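Local atomic coordinates of Glyco_hydro_cc domain-containing protein (Blastomyces gilchristii, PDB entry 6UB0), a protein that probably hydrolyses the beta-1,3-glucan curdlan in an exo fashion, as a fungal glycoside hydrolase of family GH128. Residues P76-A79 with S80-N83; A88-A91 with A92-Y96; L14-A17 with F18-G21. One frame throughout, in Å; residues are numbered along the deposited sequence.

Interaction 1. Residues P76-A79 with S80-N83; sequences PDIA and SQAN. With GLC (alpha-D-glucopyranose), chain B; BGC (beta-D-glucopyranose), chain C.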
loop_
_atom_site.group_PDB
_atom_site.type_symbol
_atom_site.label_atom_id
_atom_site.label_comp_id
_atom_site.label_asym_id
_atom_site.label_seq_id
_atom_site.Cartn_x
_atom_site.Cartn_y
_atom_site.Cartn_z
ATOM N N PRO A 76 6.048 10.169 1.181
ATOM C CA PRO A 76 6.334 11.597 1.322
ATOM C C PRO A 76 7.629 11.833 2.138
ATOM O O PRO A 76 8.276 12.876 1.985
ATOM C CB PRO A 76 5.052 12.113 2.011
ATOM C CG PRO A 76 4.544 10.916 2.798
ATOM C CD PRO A 76 4.813 9.757 1.862
ATOM N N ASP A 77 7.985 10.862 2.971
ATOM C CA ASP A 77 9.223 10.846 3.802
ATOM C C ASP A 77 10.490 10.525 2.992
ATOM O O ASP A 77 11.574 10.532 3.640
ATOM C CB ASP A 77 9.117 9.832 4.945
ATOM C CG ASP A 77 8.976 8.372 4.491
ATOM O OD1 ASP A 77 8.211 8.112 3.492
ATOM O OD2 ASP A 77 9.526 7.506 5.177
ATOM N N ILE A 78 10.452 10.382 1.661
ATOM C CA ILE A 78 11.655 10.064 0.830
ATOM C C ILE A 78 11.780 11.097 -0.283
ATOM O O ILE A 78 10.815 11.354 -0.976
ATOM C CB ILE A 78 11.582 8.613 0.299
ATOM C CG1 ILE A 78 11.558 7.597 1.448
ATOM C CG2 ILE A 78 12.674 8.329 -0.731
ATOM C CD1 ILE A 78 12.893 7.348 2.166
ATOM N N ALA A 79 12.947 11.740 -0.420
ATOM C CA ALA A 79 13.078 12.974 -1.214
ATOM C C ALA A 79 12.849 12.689 -2.699
ATOM O O ALA A 79 12.230 13.564 -3.377
ATOM C CB ALA A 79 14.419 13.637 -0.940
ATOM N N SER A 80 13.118 11.466 -3.153
ATOM C CA SER A 80 12.944 11.096 -4.581
ATOM C C SER A 80 11.573 10.456 -4.805
ATOM O O SER A 80 11.274 10.151 -5.961
ATOM C CB SER A 80 14.005 10.186 -5.035
ATOM O OG SER A 80 13.881 8.976 -4.345
ATOM N N GLN A 81 10.774 10.302 -3.756
ATOM C CA GLN A 81 9.346 9.918 -3.904
ATOM C C GLN A 81 8.503 11.172 -3.746
ATOM O O GLN A 81 8.854 12.215 -4.338
ATOM C CB GLN A 81 9.024 8.791 -2.935
ATOM C CG GLN A 81 9.868 7.558 -3.176
ATOM C CD GLN A 81 9.606 6.984 -4.548
ATOM O OE1 GLN A 81 8.495 7.036 -5.062
ATOM N NE2 GLN A 81 10.642 6.447 -5.180
ATOM N N ALA A 82 7.396 11.101 -3.032
ATOM C CA ALA A 82 6.453 12.219 -2.998
ATOM C C ALA A 82 7.216 13.454 -2.534
ATOM O O ALA A 82 6.881 14.521 -3.022
ATOM C CB ALA A 82 5.263 11.947 -2.111
ATOM N N ASN A 83 8.064 13.293 -1.530
ATOM C CA ASN A 83 9.003 14.325 -1.012
ATOM C C ASN A 83 8.185 15.501 -0.477
ATOM O O ASN A 83 8.152 16.572 -1.140
ATOM C CB ASN A 83 9.973 14.770 -2.102
ATOM C CG ASN A 83 10.909 15.838 -1.575
ATOM O OD1 ASN A 83 11.338 15.746 -0.429
ATOM N ND2 ASN A 83 11.142 16.865 -2.369
HETATM C C1 GLC B . 9.819 2.151 -2.730
HETATM C C2 GLC B . 9.113 3.114 -3.696
HETATM C C3 GLC B . 9.466 2.793 -5.149
HETATM C C4 GLC B . 11.009 2.701 -5.295
HETATM C C5 GLC B . 11.624 1.811 -4.248
HETATM C C6 GLC B . 13.159 1.673 -4.304
HETATM O O1 GLC B . 9.497 0.770 -2.957
HETATM O O2 GLC B . 7.667 3.155 -3.625
HETATM O O3 GLC B . 8.891 3.787 -5.997
HETATM O O4 GLC B . 11.298 2.091 -6.508
HETATM O O5 GLC B . 11.239 2.324 -2.972
HETATM O O6 GLC B . 13.628 2.909 -4.759
HETATM C C2 BGC C . 7.484 4.504 -7.759
HETATM C C3 BGC C . 6.324 4.200 -8.662
HETATM C C4 BGC C . 6.644 2.885 -9.338
HETATM C C5 BGC C . 6.938 1.799 -8.281
HETATM C C6 BGC C . 7.389 0.399 -8.723
HETATM C C1 BGC C . 7.794 3.392 -6.796
HETATM O O2 BGC C . 7.079 5.663 -7.020
HETATM O O3 BGC C . 5.987 5.295 -9.568
HETATM O O4 BGC C . 5.498 2.653 -10.156
HETATM O O5 BGC C . 8.047 2.137 -7.441
HETATM O O6 BGC C . 8.475 0.581 -9.673
#
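Gln81 OE1 accepts two hydrogen bonds. One comes from O2 of the beta-D-glucopyranose (BGC), with an OE1 to O2 distance of 2.8 Å, and the other from the side-chain amide of Asn74. These two bonds probably help to set the rotation of the Gln81 amide. Its NE2 lies 3.3 Å from O3 of the alpha-D-glucopyranose (GLC), so the one amide sits against both sugars. The chain folds at the CB-CG bond (chi2 -63°), which places the amide beside the sugars.

The backbone of Gln81 is held by a turn. Its N donates to Ile78 O at 3.0 Å, with an N-H...O angle of 145°. The donor sits well above the carbonyl plane. Ile78 and Gln81 run side by side and point the same way, and Ile78 CG2 packs on Gln81 CG at 3.8 Å. Ile78 is thus a second-shell neighbour that probably helps to place the Gln81 side chain. Further along, Ala82 CB rests on Pro76 CA at 3.6 Å, where the chain folds back on itself near the two ends of 76-83. Asp77 ties the loop to its surroundings: its OD2 is hydrogen-bonded to Gly119 N and Ser112 OG.

Ile78 to Gln81 form a type I beta turn. It lies in the loop after strand 69-71 of the TIM-barrel catalytic core and carries one residue of the glycan pocket.

Interaction 2. Residues A88-A91 with A92-Y96; sequences AAAA and AYQKY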
loop_
_atom_site.group_PDB
_atom_site.type_symbol
_atom_site.label_atom_id
_atom_site.label_comp_id
_atom_site.label_asym_id
_atom_site.label_seq_id
_atom_site.Cartn_x
_atom_site.Cartn_y
_atom_site.Cartn_z
ATOM N N ALA A 88 2.792 19.865 4.738
ATOM C CA ALA A 88 2.188 20.050 3.396
ATOM C C ALA A 88 1.310 18.833 3.060
ATOM O O ALA A 88 0.359 18.964 2.264
ATOM C CB ALA A 88 3.209 20.265 2.356
ATOM N N ALA A 89 1.680 17.658 3.572
ATOM C CA ALA A 89 0.856 16.446 3.343
ATOM C C ALA A 89 -0.515 16.644 3.990
ATOM O O ALA A 89 -1.534 16.256 3.355
ATOM C CB ALA A 89 1.539 15.222 3.869
ATOM N N ALA A 90 -0.541 17.174 5.216
ATOM C CA ALA A 90 -1.780 17.370 6.014
ATOM C C ALA A 90 -2.728 18.275 5.223
ATOM O O ALA A 90 -3.916 17.928 5.029
ATOM C CB ALA A 90 -1.456 17.950 7.359
ATOM N N ALA A 91 -2.172 19.381 4.742
ATOM C CA ALA A 91 -2.855 20.404 3.934
ATOM C C ALA A 91 -3.428 19.737 2.697
ATOM O O ALA A 91 -4.633 19.887 2.449
ATOM C CB ALA A 91 -1.889 21.515 3.577
ATOM N N ALA A 92 -2.590 19.046 1.934
ATOM C CA ALA A 92 -2.993 18.498 0.625
ATOM C C ALA A 92 -3.931 17.308 0.849
ATOM O O ALA A 92 -4.733 17.021 -0.056
ATOM C CB ALA A 92 -1.774 18.128 -0.166
ATOM N N TYR A 93 -3.781 16.617 1.991
ATOM C CA TYR A 93 -4.638 15.457 2.324
ATOM C C TYR A 93 -6.043 16.003 2.499
ATOM O O TYR A 93 -6.920 15.587 1.727
ATOM C CB TYR A 93 -4.255 14.712 3.604
ATOM C CG TYR A 93 -4.958 13.381 3.726
ATOM C CD1 TYR A 93 -4.463 12.220 3.130
ATOM C CD2 TYR A 93 -6.146 13.270 4.436
ATOM C CE1 TYR A 93 -5.137 10.998 3.236
ATOM C CE2 TYR A 93 -6.824 12.066 4.545
ATOM C CZ TYR A 93 -6.327 10.920 3.951
ATOM O OH TYR A 93 -7.065 9.775 4.115
ATOM N N GLN A 94 -6.171 16.922 3.470
ATOM C CA GLN A 94 -7.443 17.560 3.882
ATOM C C GLN A 94 -8.114 18.113 2.646
ATOM O O GLN A 94 -9.347 17.925 2.537
ATOM C CB GLN A 94 -7.201 18.647 4.917
ATOM C CG GLN A 94 -7.174 18.046 6.304
ATOM C CD GLN A 94 -6.886 19.107 7.318
ATOM O OE1 GLN A 94 -7.745 19.921 7.642
ATOM N NE2 GLN A 94 -5.679 19.081 7.833
ATOM N N LYS A 95 -7.325 18.736 1.774
ATOM C CA LYS A 95 -7.801 19.350 0.510
ATOM C C LYS A 95 -8.294 18.295 -0.490
ATOM O O LYS A 95 -9.385 18.500 -1.034
ATOM C CB LYS A 95 -6.739 20.226 -0.152
ATOM C CG LYS A 95 -7.184 20.927 -1.433
ATOM C CD LYS A 95 -6.276 22.115 -1.805
ATOM C CE LYS A 95 -6.131 22.321 -3.305
ATOM N NZ LYS A 95 -7.211 23.166 -3.892
ATOM N N TYR A 96 -7.498 17.266 -0.781
ATOM C CA TYR A 96 -7.620 16.443 -2.014
ATOM C C TYR A 96 -8.219 15.063 -1.698
ATOM O O TYR A 96 -8.850 14.484 -2.590
ATOM C CB TYR A 96 -6.262 16.318 -2.722
ATOM C CG TYR A 96 -5.847 17.524 -3.531
ATOM C CD1 TYR A 96 -6.485 17.826 -4.722
ATOM C CD2 TYR A 96 -4.772 18.321 -3.151
ATOM C CE1 TYR A 96 -6.108 18.913 -5.495
ATOM C CE2 TYR A 96 -4.364 19.406 -3.921
ATOM C CZ TYR A 96 -5.045 19.709 -5.098
ATOM O OH TYR A 96 -4.703 20.799 -5.876
#
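Tyr93 N donates to Ala89 O at 2.7 Å, one of four successive i to i+4 hydrogen bonds of an alpha-helix. Ala92 N to Ala88 O measures 3.0 Å. Gln94 N to Ala90 O is 2.9 Å and nearly straight, at 171°. Lys95 N to Ala91 O is again 3.0 Å.

The side chains of the later turn begin against the same carbonyls. Ala92 CB sits 3.3 Å from Ala88 O. Tyr93 CB comes to 3.1 Å from Ala89 O. With CG anti to the backbone N (chi1 -167°), the Tyr93 ring is carried away from the preceding turn. Gln94 takes another course. Its chain lies alongside Ala90, and NE2 comes within 3.5 Å of Ala90 O. Lys95 CG lies over one face of the Tyr96 ring, 3.9 Å above its plane and offset toward the rim.

Outside partners hold the aromatic side chains. Tyr93 OH is hydrogen-bonded to Lys135 O, and the Tyr93 side chain touches Cys134, of the Cys130-Cys134 disulfide. The Tyr96 ring stacks with Tyr52. Ala89 and Ala90 face helix 119-130: Ala89 touches Trp122 and Phe126, and Ala90 touches Val129 and Cys130. Their small side chains probably allow a close approach. Helix 86-96 is the helix of the beta-alpha-beta unit that joins parallel strands 69-71 and 105-111, with helix 119-130 against Ala89 and Ala90.

Interaction 3. Residues L14-A17 with F18-G21; sequences LLTA and FEGG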
loop_
_atom_site.group_PDB
_atom_site.type_symbol
_atom_site.label_atom_id
_atom_site.label_comp_id
_atom_site.label_asym_id
_atom_site.label_seq_id
_atom_site.Cartn_x
_atom_site.Cartn_y
_atom_site.Cartn_z
ATOM N N LEU A 14 0.589 -8.344 -16.790
ATOM C CA LEU A 14 1.178 -9.453 -15.975
ATOM C C LEU A 14 0.248 -9.967 -14.862
ATOM O O LEU A 14 0.557 -11.030 -14.277
ATOM C CB LEU A 14 2.496 -8.986 -15.377
ATOM C CG LEU A 14 3.364 -8.154 -16.305
ATOM C CD1 LEU A 14 4.569 -7.636 -15.555
ATOM C CD2 LEU A 14 3.788 -8.954 -17.523
ATOM N N LEU A 15 -0.871 -9.307 -14.594
ATOM C CA LEU A 15 -1.830 -9.745 -13.558
ATOM C C LEU A 15 -2.458 -11.089 -13.969
ATOM O O LEU A 15 -2.823 -11.854 -13.093
ATOM C CB LEU A 15 -2.874 -8.651 -13.330
ATOM C CG LEU A 15 -2.297 -7.298 -12.916
ATOM C CD1 LEU A 15 -3.349 -6.219 -12.944
ATOM C CD2 LEU A 15 -1.660 -7.359 -11.555
ATOM N N THR A 16 -2.547 -11.396 -15.265
ATOM C CA THR A 16 -3.059 -12.716 -15.734
ATOM C C THR A 16 -2.265 -13.869 -15.090
ATOM O O THR A 16 -2.889 -14.867 -14.718
ATOM C CB THR A 16 -3.133 -12.767 -17.261
ATOM O OG1 THR A 16 -4.338 -12.059 -17.570
ATOM C CG2 THR A 16 -3.185 -14.178 -17.803
ATOM N N ALA A 17 -0.958 -13.734 -14.890
ATOM C CA ALA A 17 -0.119 -14.815 -14.330
ATOM C C ALA A 17 -0.624 -15.192 -12.935
ATOM O O ALA A 17 -0.340 -16.295 -12.510
ATOM C CB ALA A 17 1.333 -14.425 -14.321
ATOM N N PHE A 18 -1.396 -14.329 -12.284
ATOM C CA PHE A 18 -1.893 -14.520 -10.897
ATOM C C PHE A 18 -3.376 -14.907 -10.892
ATOM O O PHE A 18 -3.917 -15.053 -9.786
ATOM C CB PHE A 18 -1.647 -13.243 -10.086
ATOM C CG PHE A 18 -0.180 -13.021 -9.850
ATOM C CD1 PHE A 18 0.455 -13.693 -8.815
ATOM C CD2 PHE A 18 0.572 -12.185 -10.670
ATOM C CE1 PHE A 18 1.815 -13.530 -8.594
ATOM C CE2 PHE A 18 1.937 -12.034 -10.457
ATOM C CZ PHE A 18 2.560 -12.707 -9.419
ATOM N N GLU A 19 -3.989 -15.119 -12.059
ATOM C CA GLU A 19 -5.425 -15.513 -12.177
ATOM C C GLU A 19 -5.755 -16.689 -11.270
ATOM O O GLU A 19 -4.989 -17.654 -11.271
ATOM C CB GLU A 19 -5.785 -15.966 -13.582
ATOM C CG GLU A 19 -6.827 -15.109 -14.243
ATOM C CD GLU A 19 -7.150 -15.635 -15.629
ATOM O OE1 GLU A 19 -7.244 -14.832 -16.559
ATOM O OE2 GLU A 19 -7.231 -16.874 -15.767
ATOM N N GLY A 20 -6.881 -16.588 -10.546
ATOM C CA GLY A 20 -7.397 -17.621 -9.635
ATOM C C GLY A 20 -6.636 -17.747 -8.336
ATOM O O GLY A 20 -7.013 -18.643 -7.554
ATOM N N GLY A 21 -5.597 -16.929 -8.069
ATOM C CA GLY A 21 -4.981 -16.829 -6.734
ATOM C C GLY A 21 -5.903 -16.069 -5.767
ATOM O O GLY A 21 -6.937 -15.558 -6.175
#
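Phe18 N donates to Leu15 O in a 3-10 turn that leads directly into a type II beta turn, Phe18 to Gly21. The segment lies in the loop between strands 5-8 and 23-27 of the TIM-barrel core.

Backbone hydrogen bonds come first. Phe18 N to Leu15 O is 3.0 Å, with an N-H...O angle of 154°. Glu19 N to Thr16 O is 2.9 Å and straighter, at 165°. Both donors stand above the carbonyl plane, and both bonds have the i to i+3 spacing of a 3-10 helix. Ala17 N to Leu14 O, at 3.2 Å, is the preceding bond of the series. The type II turn is closed by Gly21 N, which donates to Phe18 O at 3.0 Å. Gly20 takes a positive phi at the third position of this turn, where glycine is common. Ala17 O is hydrogen-bonded to Lys228 NZ, which ties the turn to the C-terminal helix 222-229.

Contacts of the Phe18 ring form a second group. Its CG lies anti to its own carbonyl carbon (chi1 -69°), which turns the ring back beside the 3-10 turn. The carbonyl oxygens of Leu14 and Leu15 lie at the ring edge, near its plane. Ala17 CB approaches CD2. Beyond the segment, Phe18 packs on Leu7, Leu214 and Leu220. Leu15 also reaches Leu7, so both residues rest on Leu7 of strand 5-8.

Polar side chains lie on the exposed side. Thr16 and Glu19 run side by side and point the same way. Glu19 CB leans on the carbonyl that its own N binds, with CB 3.3 Å from Thr16 O. The ends of the two side chains remain apart, with Thr16 OG1 4.1 Å from Glu19 OE1.

Overall arrangement
All three contacts are local and lie in one TIM-barrel core. Interaction 3 comes first in the chain, then interactions 1 and 2. Interaction 1 is the one that meets the ligand, through Gln81. The loop 76-83 leads into helix 86-96, so interactions 1 and 2 are close, with centres about 15 Å apart and nearest atoms about 5 Å apart, though they do not touch. Interaction 3 lies on the opposite side of the chain's centre from both. Its centre is about 31 Å from that of interaction 1 and about 35 Å from that of interaction 2. Even so, the Leu14 side chain is about 11 Å from the bound BGC.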